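Local coordinates for dihydrophenazinedicarboxylate synthase (Burkholderia, PDB 4HMW), which catalyses several FMN-dependent oxidations by molecular oxygen in the last steps of core phenazine biosynthesis, releasing hydrogen peroxide, at residues H137-A142 with E153-H158; K35-T40 with F187-S192; A69-D74 with I79-S84; R197-E202 with W208-L213. All coordinates share one frame; numbering follows the deposited sequence.

Contact 1: residues H137-A142 with E153-H158; sequences HAMSSA and EALRAH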
# COMPACT_ATOMS: atom_id res chain seq x y z
N HIS B 137 4.67 25.17 4.99
CA HIS B 137 4.41 26.09 3.87
C HIS B 137 5.68 26.36 3.10
O HIS B 137 5.69 26.41 1.88
CB HIS B 137 3.92 27.45 4.36
CG HIS B 137 2.52 27.43 4.86
ND1 HIS B 137 1.96 28.49 5.54
CD2 HIS B 137 1.57 26.47 4.79
CE1 HIS B 137 0.71 28.18 5.87
NE2 HIS B 137 0.45 26.97 5.41
N ALA B 138 6.75 26.59 3.83
CA ALA B 138 8.00 27.01 3.20
C ALA B 138 8.57 25.86 2.35
O ALA B 138 9.01 26.09 1.22
CB ALA B 138 9.01 27.48 4.26
N MET B 139 8.58 24.65 2.86
CA MET B 139 9.14 23.55 2.09
C MET B 139 8.22 23.18 0.93
O MET B 139 8.68 22.89 -0.19
CB MET B 139 9.41 22.32 2.98
CG MET B 139 10.11 21.16 2.23
SD MET B 139 11.68 21.67 1.50
CE MET B 139 12.68 21.92 2.96
N SER B 140 6.91 23.19 1.17
CA SER B 140 5.94 22.87 0.14
C SER B 140 5.98 23.90 -1.00
O SER B 140 5.73 23.57 -2.16
CB SER B 140 4.52 22.82 0.70
OG SER B 140 4.31 21.69 1.52
N SER B 141 6.29 25.16 -0.67
CA SER B 141 6.38 26.21 -1.67
C SER B 141 7.68 26.09 -2.47
O SER B 141 7.68 26.33 -3.67
CB SER B 141 6.32 27.58 -1.04
OG SER B 141 5.06 27.83 -0.41
N ALA B 142 8.76 25.73 -1.78
CA ALA B 142 10.09 25.63 -2.36
C ALA B 142 10.29 24.40 -3.22
O ALA B 142 11.15 24.39 -4.11
CB ALA B 142 11.15 25.68 -1.27
N GLU B 153 20.89 21.94 -1.78
CA GLU B 153 21.19 23.04 -0.86
C GLU B 153 20.43 24.30 -1.24
O GLU B 153 19.97 25.02 -0.36
CB GLU B 153 22.69 23.33 -0.80
CG GLU B 153 23.51 22.18 -0.19
CD GLU B 153 22.86 21.55 1.05
OE1 GLU B 153 22.36 22.30 1.92
OE2 GLU B 153 22.84 20.30 1.15
N ALA B 154 20.27 24.55 -2.53
CA ALA B 154 19.47 25.68 -2.99
C ALA B 154 18.03 25.56 -2.53
O ALA B 154 17.44 26.53 -2.07
CB ALA B 154 19.52 25.77 -4.52
N LEU B 155 17.46 24.36 -2.64
CA LEU B 155 16.09 24.14 -2.19
C LEU B 155 16.00 24.40 -0.68
O LEU B 155 15.14 25.15 -0.21
CB LEU B 155 15.68 22.69 -2.51
CG LEU B 155 14.20 22.47 -2.84
CD1 LEU B 155 13.92 20.99 -3.05
CD2 LEU B 155 13.33 23.03 -1.78
N ARG B 156 16.91 23.81 0.09
CA ARG B 156 16.93 24.05 1.52
C ARG B 156 17.01 25.54 1.84
O ARG B 156 16.27 26.05 2.68
CB ARG B 156 18.10 23.30 2.15
CG ARG B 156 18.07 23.30 3.67
CD ARG B 156 19.15 22.40 4.24
NE ARG B 156 18.78 20.99 4.19
CZ ARG B 156 19.52 20.01 3.68
NH1 ARG B 156 20.72 20.25 3.15
NH2 ARG B 156 19.06 18.77 3.69
N ALA B 157 17.90 26.23 1.14
CA ALA B 157 18.11 27.67 1.37
C ALA B 157 16.87 28.49 1.04
O ALA B 157 16.58 29.49 1.73
CB ALA B 157 19.31 28.18 0.55
N HIS B 158 16.15 28.13 -0.02
CA HIS B 158 14.97 28.89 -0.41
C HIS B 158 13.86 28.69 0.60
O HIS B 158 13.14 29.62 0.93
CB HIS B 158 14.48 28.53 -1.81
CG HIS B 158 15.36 29.05 -2.89
ND1 HIS B 158 15.81 30.35 -2.90
CD2 HIS B 158 15.91 28.44 -3.97
CE1 HIS B 158 16.58 30.53 -3.96
NE2 HIS B 158 16.66 29.39 -4.62
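Met139 and Ala142, one turn apart on helix 134-142, meet Leu155 of helix 152-165 in a small helix-helix contact, the two short axes passing 9.2 Å apart at 136°, a strongly inclined antiparallel pairing. Within the first helix, His137 faces the other way, stacking its ring on Trp129, while its carbonyl O takes two bonds: from Ser141 N and, from the opposite face of the carbonyl plane, from Ser141 OG at 2.8 Å. A serine suits this place because its short hydroxyl can fold back onto the preceding turn. Met139 CG stands anti to the backbone N (chi1 -176°), and bends at the next two torsions bring the thioether round so that SD lies 3.9 Å from Leu155 CD2, the two side chains crossing at about a right angle. The flexible, apolar methionine chain can bend to lay its sulfur against the leucine methyl; it also packs on Asp193 of the second subunit. Ser140, probably a substrate-binding residue as in relatives, packs instead on Trp129. The CB of Ala142 points toward the second helix, and this small methyl lets the backbones draw near, the CA of Ala142 lying 6.2 Å from that of His158. Leu155 CD2 presses on both CB and O of Ala142, 3.5 Å from each, the CB contact closer than usual for two carbons.

Contact 2: residues K35-T40 with F187-S192; sequences KRWLAT and FWAASS. With FMN (flavin mononucleotide), chain C.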
# COMPACT_ATOMS: atom_id res chain seq x y z
N LYS B 35 -14.81 4.57 10.04
CA LYS B 35 -14.62 5.44 11.19
C LYS B 35 -14.56 4.67 12.50
O LYS B 35 -13.80 5.04 13.41
CB LYS B 35 -15.68 6.52 11.24
CG LYS B 35 -15.58 7.53 10.10
CD LYS B 35 -16.63 8.66 10.28
CE LYS B 35 -16.53 9.63 9.13
NZ LYS B 35 -17.69 10.52 9.07
N ARG B 36 -15.38 3.63 12.61
CA ARG B 36 -15.39 2.85 13.85
C ARG B 36 -14.05 2.17 14.02
O ARG B 36 -13.47 2.17 15.11
CB ARG B 36 -16.50 1.79 13.82
CG ARG B 36 -17.89 2.31 14.10
CD ARG B 36 -18.89 1.13 14.19
NE ARG B 36 -20.24 1.60 13.95
CZ ARG B 36 -21.27 0.82 13.69
NH1 ARG B 36 -21.10 -0.49 13.66
NH2 ARG B 36 -22.48 1.35 13.48
N TRP B 37 -13.54 1.58 12.92
CA TRP B 37 -12.28 0.91 12.96
C TRP B 37 -11.13 1.85 13.31
O TRP B 37 -10.24 1.47 14.08
CB TRP B 37 -11.99 0.11 11.66
CG TRP B 37 -12.61 -1.24 11.63
CD1 TRP B 37 -13.71 -1.65 12.32
CD2 TRP B 37 -12.14 -2.39 10.90
NE1 TRP B 37 -13.94 -2.99 12.10
CE2 TRP B 37 -13.00 -3.47 11.22
CE3 TRP B 37 -11.07 -2.61 10.05
CZ2 TRP B 37 -12.81 -4.76 10.70
CZ3 TRP B 37 -10.90 -3.87 9.50
CH2 TRP B 37 -11.76 -4.94 9.84
N LEU B 38 -11.14 3.06 12.74
CA LEU B 38 -10.09 4.03 13.04
C LEU B 38 -10.14 4.45 14.52
O LEU B 38 -9.11 4.66 15.16
CB LEU B 38 -10.21 5.28 12.16
CG LEU B 38 -9.58 5.05 10.79
CD1 LEU B 38 -10.14 5.95 9.76
CD2 LEU B 38 -8.07 5.26 10.87
N ALA B 39 -11.34 4.55 15.06
CA ALA B 39 -11.46 4.97 16.47
C ALA B 39 -10.95 3.83 17.36
O ALA B 39 -10.25 4.08 18.36
CB ALA B 39 -12.86 5.30 16.79
N THR B 40 -11.23 2.59 16.98
CA THR B 40 -10.76 1.47 17.80
C THR B 40 -9.24 1.35 17.68
O THR B 40 -8.54 0.98 18.65
CB THR B 40 -11.45 0.16 17.39
OG1 THR B 40 -12.85 0.28 17.63
CG2 THR B 40 -10.89 -1.02 18.14
N PHE B 187 -12.94 -4.87 4.33
CA PHE B 187 -12.49 -4.87 5.71
C PHE B 187 -12.01 -6.28 6.00
O PHE B 187 -12.75 -7.24 5.80
CB PHE B 187 -13.66 -4.51 6.60
CG PHE B 187 -14.11 -3.09 6.43
CD1 PHE B 187 -14.98 -2.76 5.40
CD2 PHE B 187 -13.68 -2.09 7.27
CE1 PHE B 187 -15.39 -1.48 5.20
CE2 PHE B 187 -14.11 -0.79 7.09
CZ PHE B 187 -14.97 -0.49 6.03
N TRP B 188 -10.77 -6.40 6.45
CA TRP B 188 -10.13 -7.71 6.71
C TRP B 188 -9.59 -7.76 8.13
O TRP B 188 -8.91 -6.85 8.56
CB TRP B 188 -8.97 -7.86 5.74
CG TRP B 188 -8.19 -9.17 5.74
CD1 TRP B 188 -8.33 -10.18 4.84
CD2 TRP B 188 -7.13 -9.56 6.61
NE1 TRP B 188 -7.42 -11.18 5.08
CE2 TRP B 188 -6.65 -10.82 6.15
CE3 TRP B 188 -6.49 -8.96 7.70
CZ2 TRP B 188 -5.61 -11.50 6.76
CZ3 TRP B 188 -5.44 -9.64 8.29
CH2 TRP B 188 -5.01 -10.89 7.82
N ALA B 189 -9.89 -8.84 8.86
CA ALA B 189 -9.41 -8.97 10.23
C ALA B 189 -8.91 -10.38 10.44
O ALA B 189 -9.64 -11.34 10.28
CB ALA B 189 -10.48 -8.63 11.22
N ALA B 190 -7.67 -10.49 10.85
CA ALA B 190 -7.00 -11.78 11.03
C ALA B 190 -7.67 -12.61 12.12
O ALA B 190 -8.17 -12.07 13.13
CB ALA B 190 -5.53 -11.57 11.39
N SER B 191 -7.64 -13.92 11.92
CA SER B 191 -8.14 -14.91 12.87
C SER B 191 -7.05 -15.90 13.14
O SER B 191 -6.36 -16.32 12.23
CB SER B 191 -9.28 -15.69 12.26
OG SER B 191 -10.36 -14.85 11.95
N SER B 192 -6.91 -16.31 14.40
CA SER B 192 -5.87 -17.30 14.70
C SER B 192 -6.08 -18.65 14.01
O SER B 192 -5.09 -19.36 13.80
CB SER B 192 -5.68 -17.45 16.21
OG SER B 192 -6.86 -17.95 16.81
N1 FMN C . -2.43 -13.35 0.59
C2 FMN C . -1.79 -14.12 -0.34
O2 FMN C . -2.41 -14.62 -1.26
N3 FMN C . -0.44 -14.30 -0.26
C4 FMN C . 0.28 -13.77 0.79
O4 FMN C . 1.51 -13.96 0.83
C4A FMN C . -0.37 -13.01 1.75
N5 FMN C . 0.33 -12.49 2.83
C5A FMN C . -0.36 -11.70 3.75
C6 FMN C . 0.34 -11.15 4.81
C7 FMN C . -0.30 -10.34 5.72
C7M FMN C . 0.50 -9.77 6.84
C8 FMN C . -1.67 -10.10 5.61
C8M FMN C . -2.38 -9.21 6.57
C9 FMN C . -2.37 -10.65 4.55
C9A FMN C . -1.74 -11.48 3.64
N10 FMN C . -2.44 -12.07 2.56
C10 FMN C . -1.74 -12.82 1.64
C1' FMN C . -3.90 -11.92 2.33
C2' FMN C . -4.19 -10.76 1.37
O2' FMN C . -4.02 -9.49 2.02
C3' FMN C . -5.60 -10.83 0.79
O3' FMN C . -6.52 -10.84 1.86
C4' FMN C . -5.78 -12.05 -0.13
O4' FMN C . -4.55 -12.36 -0.75
C5' FMN C . -6.92 -11.86 -1.11
O5' FMN C . -6.72 -10.68 -1.86
P FMN C . -7.57 -10.39 -3.19
O1P FMN C . -7.06 -11.30 -4.29
O2P FMN C . -9.04 -10.69 -2.88
O3P FMN C . -7.29 -8.96 -3.52
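Trp37 and Phe187 form the aromatic part of this contact, a T-shaped (edge-to-face) pair. The edge of the phenylalanine is turned to one face of the indole, the planes stand at 87°, and the six-membered ring centroids are 5.2 Å apart. Phe187 CD2 leads, 3.8 Å from Trp37 CE3; chi1 of -68° turns the ring so that this edge meets the indole face. Because the CB of Phe187 itself points toward the helix, it lies over the same six-membered ring, 4.2 Å from its centroid, in a CH-pi contact.

Apolar packing continues at the far end of the indole, where the small methyl of Ala189 packs against it, CB 4.1 Å from Trp37 CH2. Polar atoms play a lesser part: the carbonyl O of Trp188 sits at the indole edge, 3.7 Å from Trp37 CH2. The Trp188 side chain leaves the strand away from the helix and packs on the flavin, its CH2 3.4 Å from the C8M methyl of FMN. Alternation along the strand thus gives one side to the covering helix and the other to the cofactor site of this FMN-binding fold.

Helix 30-43 lies against the sheet here, with Trp37 also covering Gln109 and Ile111 of strand 109-119 and Phe20 adding another edge-to-face ring, while strand 184-189 is flanked by strands 109-119 and 197-204.

Contact 3: residues A69-D74 with I79-S84; sequences AFSSID and IFCTHS. With FMN (flavin mononucleotide), chain D.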
# COMPACT_ATOMS: atom_id res chain seq x y z
N ALA B 69 -0.60 10.32 4.41
CA ALA B 69 -1.36 10.34 5.66
C ALA B 69 -2.57 11.22 5.45
O ALA B 69 -2.42 12.43 5.27
CB ALA B 69 -0.51 10.87 6.82
N PHE B 70 -3.76 10.63 5.46
CA PHE B 70 -4.96 11.41 5.13
C PHE B 70 -5.31 12.40 6.22
O PHE B 70 -4.97 12.20 7.38
CB PHE B 70 -6.15 10.49 4.76
CG PHE B 70 -6.62 9.60 5.85
CD1 PHE B 70 -7.48 10.08 6.82
CD2 PHE B 70 -6.20 8.27 5.90
CE1 PHE B 70 -7.93 9.26 7.80
CE2 PHE B 70 -6.66 7.44 6.90
CZ PHE B 70 -7.52 7.95 7.86
N SER B 71 -5.92 13.52 5.83
CA SER B 71 -6.27 14.61 6.74
C SER B 71 -7.48 14.30 7.57
O SER B 71 -7.48 14.50 8.77
CB SER B 71 -6.60 15.87 5.93
OG SER B 71 -5.72 16.04 4.84
N SER B 72 -8.53 13.82 6.91
CA SER B 72 -9.80 13.60 7.56
C SER B 72 -10.68 12.69 6.72
O SER B 72 -10.34 12.33 5.58
CB SER B 72 -10.55 14.92 7.79
OG SER B 72 -10.86 15.56 6.56
N ILE B 73 -11.83 12.32 7.30
CA ILE B 73 -12.81 11.51 6.61
C ILE B 73 -14.16 12.16 6.80
O ILE B 73 -14.58 12.45 7.93
CB ILE B 73 -12.85 10.11 7.21
CG1 ILE B 73 -11.50 9.44 7.00
CG2 ILE B 73 -13.89 9.25 6.53
CD1 ILE B 73 -11.41 8.09 7.58
N ASP B 74 -14.83 12.43 5.69
CA ASP B 74 -16.21 12.92 5.80
C ASP B 74 -17.15 11.84 5.28
O ASP B 74 -16.70 10.73 4.94
CB ASP B 74 -16.37 14.26 5.07
CG ASP B 74 -16.19 14.16 3.56
OD1 ASP B 74 -16.32 13.07 3.00
OD2 ASP B 74 -15.95 15.23 2.92
N ILE B 79 -10.07 12.40 2.78
CA ILE B 79 -9.51 13.65 2.27
C ILE B 79 -8.00 13.63 2.47
O ILE B 79 -7.52 13.26 3.55
CB ILE B 79 -10.14 14.80 3.00
CG1 ILE B 79 -11.60 14.90 2.55
CG2 ILE B 79 -9.40 16.12 2.71
CD1 ILE B 79 -12.35 16.03 3.17
N PHE B 80 -7.26 13.97 1.42
CA PHE B 80 -5.80 14.12 1.52
C PHE B 80 -5.33 15.29 0.68
O PHE B 80 -6.05 15.75 -0.20
CB PHE B 80 -5.07 12.82 1.14
CG PHE B 80 -5.23 12.43 -0.27
CD1 PHE B 80 -6.35 11.71 -0.69
CD2 PHE B 80 -4.26 12.77 -1.21
CE1 PHE B 80 -6.48 11.32 -2.01
CE2 PHE B 80 -4.41 12.41 -2.53
CZ PHE B 80 -5.53 11.69 -2.93
N CYS B 81 -4.11 15.75 0.95
CA CYS B 81 -3.48 16.83 0.17
C CYS B 81 -2.19 16.39 -0.51
O CYS B 81 -1.46 15.56 0.01
CB CYS B 81 -3.13 18.01 1.08
SG CYS B 81 -4.56 18.78 1.79
N THR B 82 -1.87 17.00 -1.64
CA THR B 82 -0.66 16.66 -2.33
C THR B 82 -0.39 17.74 -3.39
O THR B 82 -1.12 18.70 -3.49
CB THR B 82 -0.76 15.30 -2.99
OG1 THR B 82 0.55 14.90 -3.40
CG2 THR B 82 -1.72 15.30 -4.20
N HIS B 83 0.68 17.59 -4.15
CA HIS B 83 0.95 18.52 -5.24
C HIS B 83 0.32 17.98 -6.51
O HIS B 83 0.55 16.84 -6.86
CB HIS B 83 2.44 18.69 -5.48
CG HIS B 83 3.14 19.42 -4.38
ND1 HIS B 83 4.19 20.28 -4.60
CD2 HIS B 83 3.00 19.34 -3.04
CE1 HIS B 83 4.63 20.76 -3.45
NE2 HIS B 83 3.92 20.19 -2.48
N SER B 84 -0.47 18.79 -7.20
CA SER B 84 -1.17 18.32 -8.41
C SER B 84 -0.20 17.94 -9.50
O SER B 84 -0.55 17.17 -10.40
CB SER B 84 -2.15 19.37 -8.93
OG SER B 84 -1.45 20.53 -9.40
N1 FMN D . 2.90 13.19 0.34
C2 FMN D . 1.86 14.03 0.05
O2 FMN D . 1.86 14.63 -1.04
N3 FMN D . 0.84 14.22 0.96
C4 FMN D . 0.82 13.56 2.17
O4 FMN D . -0.12 13.74 2.96
C4A FMN D . 1.88 12.70 2.47
N5 FMN D . 1.91 12.04 3.68
C5A FMN D . 2.95 11.15 3.94
C6 FMN D . 2.95 10.46 5.15
C7 FMN D . 3.97 9.55 5.42
C7M FMN D . 3.98 8.82 6.74
C8 FMN D . 5.00 9.37 4.49
C8M FMN D . 6.12 8.41 4.78
C9 FMN D . 4.99 10.07 3.28
C9A FMN D . 3.97 10.95 3.01
N10 FMN D . 3.98 11.67 1.80
C10 FMN D . 2.92 12.51 1.54
C1' FMN D . 5.07 11.50 0.78
C2' FMN D . 4.69 10.47 -0.25
O2' FMN D . 4.93 9.17 0.27
C3' FMN D . 5.46 10.63 -1.55
O3' FMN D . 6.86 10.77 -1.33
C4' FMN D . 4.92 11.82 -2.36
O4' FMN D . 3.69 12.42 -2.05
C5' FMN D . 5.41 11.87 -3.78
O5' FMN D . 4.67 10.85 -4.40
P FMN D . 4.62 10.63 -6.00
O1P FMN D . 3.55 11.57 -6.46
O2P FMN D . 6.01 10.96 -6.55
O3P FMN D . 4.25 9.17 -6.17
O HOH W 1 -2.70 14.38 3.16
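Phe70 meets Ile79 across a beta hairpin of strands 63-74 and 77-83, Phe70 CB lying 3.3 Å from Ile79 O; the Phe70 ring has the backbone N of Ser72 at its edge, in plane. The ring leads away from the partner strand toward Leu38 of helix 30-43, a buried place that suits a large apolar group. The other flat group, the flavin, is held along its pyrimidine edge: N3 donates to Cys81 O and Thr82 OG1 donates to O2, at 2.7 Å. Thr82 OG1 stands anti to the backbone N (chi1 -167°), which turns the hydroxyl to the flavin, and Lys88 is a second partner of it.

Ser71 and Ser72 together face Ile79, a classic beta bulge. Ser71 N gives a bent bond to Ile79 O (144° at the hydrogen), whereas Ile79 N reaches Ser72 O almost straight, at 171°. Ile79 spreads over Ser72, CB and CD1 each 3.7 Å from its OG. Its CD1 also meets Asp74 OD2, a carboxylate whose charge is taken up by Arg179 and whose OD1 accepts from the backbone of Arg76 in the turn.

Beyond the bulge the two strands diverge, and a water bridges them at the FMN site. It accepts from Cys81 N at 3.0 Å and donates both to Ala69 O at 2.9 Å and to flavin O4 at 2.7 Å.

Contact 4: residues R197-E202 with W208-L213; sequences RRLRYE and WKTTQL. With FMN (flavin mononucleotide), chain C.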
# COMPACT_ATOMS: atom_id res chain seq x y z
N ARG B 197 -11.62 -12.87 8.70
CA ARG B 197 -12.90 -12.22 8.45
C ARG B 197 -12.71 -11.23 7.33
O ARG B 197 -11.89 -10.33 7.44
CB ARG B 197 -13.37 -11.43 9.69
CG ARG B 197 -13.99 -12.24 10.77
CD ARG B 197 -13.01 -13.03 11.63
NE ARG B 197 -11.92 -12.28 12.25
CZ ARG B 197 -11.97 -11.61 13.40
NH1 ARG B 197 -13.10 -11.48 14.08
NH2 ARG B 197 -10.87 -11.06 13.85
N ARG B 198 -13.48 -11.40 6.26
CA ARG B 198 -13.37 -10.56 5.06
C ARG B 198 -14.73 -10.08 4.67
O ARG B 198 -15.59 -10.87 4.35
CB ARG B 198 -12.78 -11.35 3.89
CG ARG B 198 -11.36 -11.91 4.13
CD ARG B 198 -10.81 -12.47 2.84
NE ARG B 198 -10.62 -11.41 1.85
CZ ARG B 198 -10.26 -11.61 0.57
NH1 ARG B 198 -10.07 -12.84 0.11
NH2 ARG B 198 -10.11 -10.55 -0.23
N LEU B 199 -14.94 -8.77 4.73
CA LEU B 199 -16.22 -8.16 4.40
C LEU B 199 -16.00 -7.18 3.28
O LEU B 199 -15.29 -6.16 3.43
CB LEU B 199 -16.77 -7.42 5.63
CG LEU B 199 -18.12 -6.72 5.43
CD1 LEU B 199 -19.26 -7.71 5.19
CD2 LEU B 199 -18.42 -5.84 6.66
N ARG B 200 -16.63 -7.45 2.16
CA ARG B 200 -16.56 -6.60 0.98
C ARG B 200 -17.83 -5.78 0.79
O ARG B 200 -18.92 -6.32 0.87
CB ARG B 200 -16.30 -7.44 -0.28
CG ARG B 200 -16.47 -6.66 -1.57
CD ARG B 200 -16.36 -7.52 -2.82
NE ARG B 200 -15.06 -8.10 -3.04
CZ ARG B 200 -14.84 -9.17 -3.81
NH1 ARG B 200 -15.87 -9.82 -4.38
NH2 ARG B 200 -13.60 -9.64 -3.99
N TYR B 201 -17.66 -4.47 0.61
CA TYR B 201 -18.72 -3.56 0.19
C TYR B 201 -18.53 -3.15 -1.26
O TYR B 201 -17.44 -2.74 -1.65
CB TYR B 201 -18.68 -2.26 0.96
CG TYR B 201 -19.26 -2.28 2.37
CD1 TYR B 201 -18.53 -2.81 3.44
CD2 TYR B 201 -20.53 -1.75 2.63
CE1 TYR B 201 -19.05 -2.80 4.72
CE2 TYR B 201 -21.06 -1.76 3.91
CZ TYR B 201 -20.30 -2.28 4.95
OH TYR B 201 -20.77 -2.27 6.24
N GLU B 202 -19.59 -3.23 -2.05
CA GLU B 202 -19.54 -2.75 -3.44
C GLU B 202 -20.71 -1.83 -3.70
O GLU B 202 -21.83 -2.15 -3.32
CB GLU B 202 -19.62 -3.91 -4.44
CG GLU B 202 -18.42 -4.83 -4.50
CD GLU B 202 -18.68 -6.10 -5.34
OE1 GLU B 202 -19.44 -6.99 -4.87
OE2 GLU B 202 -18.15 -6.21 -6.49
N TRP B 208 -25.43 0.04 -1.13
CA TRP B 208 -24.24 -0.81 -1.09
C TRP B 208 -24.65 -2.26 -0.95
O TRP B 208 -25.66 -2.55 -0.32
CB TRP B 208 -23.33 -0.44 0.08
CG TRP B 208 -22.68 0.90 -0.04
CD1 TRP B 208 -23.21 2.11 0.33
CD2 TRP B 208 -21.38 1.18 -0.59
NE1 TRP B 208 -22.31 3.11 0.06
CE2 TRP B 208 -21.19 2.57 -0.51
CE3 TRP B 208 -20.36 0.38 -1.13
CZ2 TRP B 208 -20.01 3.18 -0.93
CZ3 TRP B 208 -19.20 0.98 -1.54
CH2 TRP B 208 -19.03 2.37 -1.45
N LYS B 209 -23.89 -3.14 -1.58
CA LYS B 209 -24.02 -4.60 -1.43
C LYS B 209 -22.82 -5.15 -0.66
O LYS B 209 -21.68 -4.76 -0.91
CB LYS B 209 -24.05 -5.20 -2.82
CG LYS B 209 -24.05 -6.69 -2.94
CD LYS B 209 -24.03 -7.06 -4.44
CE LYS B 209 -22.69 -6.66 -5.11
NZ LYS B 209 -22.79 -6.19 -6.52
N THR B 210 -23.07 -6.06 0.28
CA THR B 210 -22.00 -6.70 1.01
C THR B 210 -21.90 -8.21 0.75
O THR B 210 -22.89 -8.90 0.48
CB THR B 210 -22.08 -6.46 2.54
OG1 THR B 210 -23.31 -7.00 3.05
CG2 THR B 210 -22.00 -4.97 2.91
N THR B 211 -20.66 -8.69 0.85
CA THR B 211 -20.35 -10.10 0.70
C THR B 211 -19.25 -10.49 1.69
O THR B 211 -18.35 -9.71 1.93
CB THR B 211 -19.76 -10.39 -0.73
OG1 THR B 211 -20.43 -9.60 -1.73
CG2 THR B 211 -19.83 -11.87 -1.09
N GLN B 212 -19.32 -11.71 2.22
CA GLN B 212 -18.20 -12.26 2.98
C GLN B 212 -17.35 -13.10 2.02
O GLN B 212 -17.89 -13.79 1.18
CB GLN B 212 -18.68 -13.15 4.14
CG GLN B 212 -19.48 -12.38 5.19
CD GLN B 212 -20.00 -13.31 6.29
OE1 GLN B 212 -20.20 -14.50 6.07
NE2 GLN B 212 -20.20 -12.76 7.48
N LEU B 213 -16.04 -13.01 2.16
CA LEU B 213 -15.12 -13.69 1.23
C LEU B 213 -14.29 -14.78 1.91
O LEU B 213 -13.97 -14.69 3.10
CB LEU B 213 -14.14 -12.68 0.58
CG LEU B 213 -14.77 -11.44 -0.03
CD1 LEU B 213 -13.68 -10.51 -0.53
CD2 LEU B 213 -15.74 -11.75 -1.17
N1 FMN C . -2.43 -13.35 0.59
C2 FMN C . -1.79 -14.12 -0.34
O2 FMN C . -2.41 -14.62 -1.26
N3 FMN C . -0.44 -14.30 -0.26
C4 FMN C . 0.28 -13.77 0.79
O4 FMN C . 1.51 -13.96 0.83
C4A FMN C . -0.37 -13.01 1.75
N5 FMN C . 0.33 -12.49 2.83
C5A FMN C . -0.36 -11.70 3.75
C6 FMN C . 0.34 -11.15 4.81
C7 FMN C . -0.30 -10.34 5.72
C7M FMN C . 0.50 -9.77 6.84
C8 FMN C . -1.67 -10.10 5.61
C8M FMN C . -2.38 -9.21 6.57
C9 FMN C . -2.37 -10.65 4.55
C9A FMN C . -1.74 -11.48 3.64
N10 FMN C . -2.44 -12.07 2.56
C10 FMN C . -1.74 -12.82 1.64
C1' FMN C . -3.90 -11.92 2.33
C2' FMN C . -4.19 -10.76 1.37
O2' FMN C . -4.02 -9.49 2.02
C3' FMN C . -5.60 -10.83 0.79
O3' FMN C . -6.52 -10.84 1.86
C4' FMN C . -5.78 -12.05 -0.13
O4' FMN C . -4.55 -12.36 -0.75
C5' FMN C . -6.92 -11.86 -1.11
O5' FMN C . -6.72 -10.68 -1.86
P FMN C . -7.57 -10.39 -3.19
O1P FMN C . -7.06 -11.30 -4.29
O2P FMN C . -9.04 -10.69 -2.88
O3P FMN C . -7.29 -8.96 -3.52
O HOH W 2 -14.33 -14.17 5.76
O HOH W 3 -18.84 -9.73 -4.29
O HOH W 4 -20.05 -7.16 -2.16
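Glu202 OE1 gathers several partners over the face of the hairpin that carries Arg200, Thr211 and Lys209. A water donates to it at 2.9 Å while accepting from Arg200 NH1, in the guanidinium plane, and hydrogen-bonding to Thr211 OG1. Lys209 runs side by side with the glutamate, and its NZ makes a long salt bridge to OE1, at 3.8 Å. Charged and hydroxylated residues suit this face, partly open to solvent.

The backbones are joined by antiparallel pairs: Arg200 with Thr211 and Glu202 with Lys209 are hydrogen-bonded, Leu199 with Gln212 and Tyr201 with Thr210 are not.

Over the other face, Thr210 CG2 sits on the Tyr201 ring in a CH-pi contact, 3.6 Å from its centroid. Thr210 CG2 is anti to the carbonyl carbon, which sets the methyl rather than the hydroxyl above the ring. Trp208 crosses Tyr201 at about a right angle, CE3 3.8 Å from Tyr201 CB.

Leu213 wedges between two arginines, its CD1 over a guanidinium face of each, 3.6 Å from both Arg198 NH2 and Arg200 NH2. Arg198 has FMN O3' over its opposite face, Glu186 at NE, and donates from NH2 to phosphate O2P at 2.9 Å and 168°. The beta hairpin of the C-terminal dimerisation region thereby completes an FMN phosphate site at the subunit interface, where Ser146 of the second subunit also binds Arg198.

Overall arrangement
From the N terminus, helix 30-43 opens contact 2, which closes only at strand 184-189 and so encloses contacts 3 and 1 in turn. Contact 3 is a short hairpin near the chain's centre; contact 1 follows it in series, joining two outlying helices, and Ser140 meets His83 between them. Leu38 and Lys35 of contact 2 pack on Phe70 and Ile73 of contact 3, so the helix lies over the sheet. Contact 4 comes last, a C-terminal hairpin whose strand 197-204 pairs with strand 184-189. Contacts 2 and 4 share one FMN, contact 3 the other: each flavin lies between the two subunits. Contacts 1 and 4, about 45 Å apart between centres, both touch the second subunit.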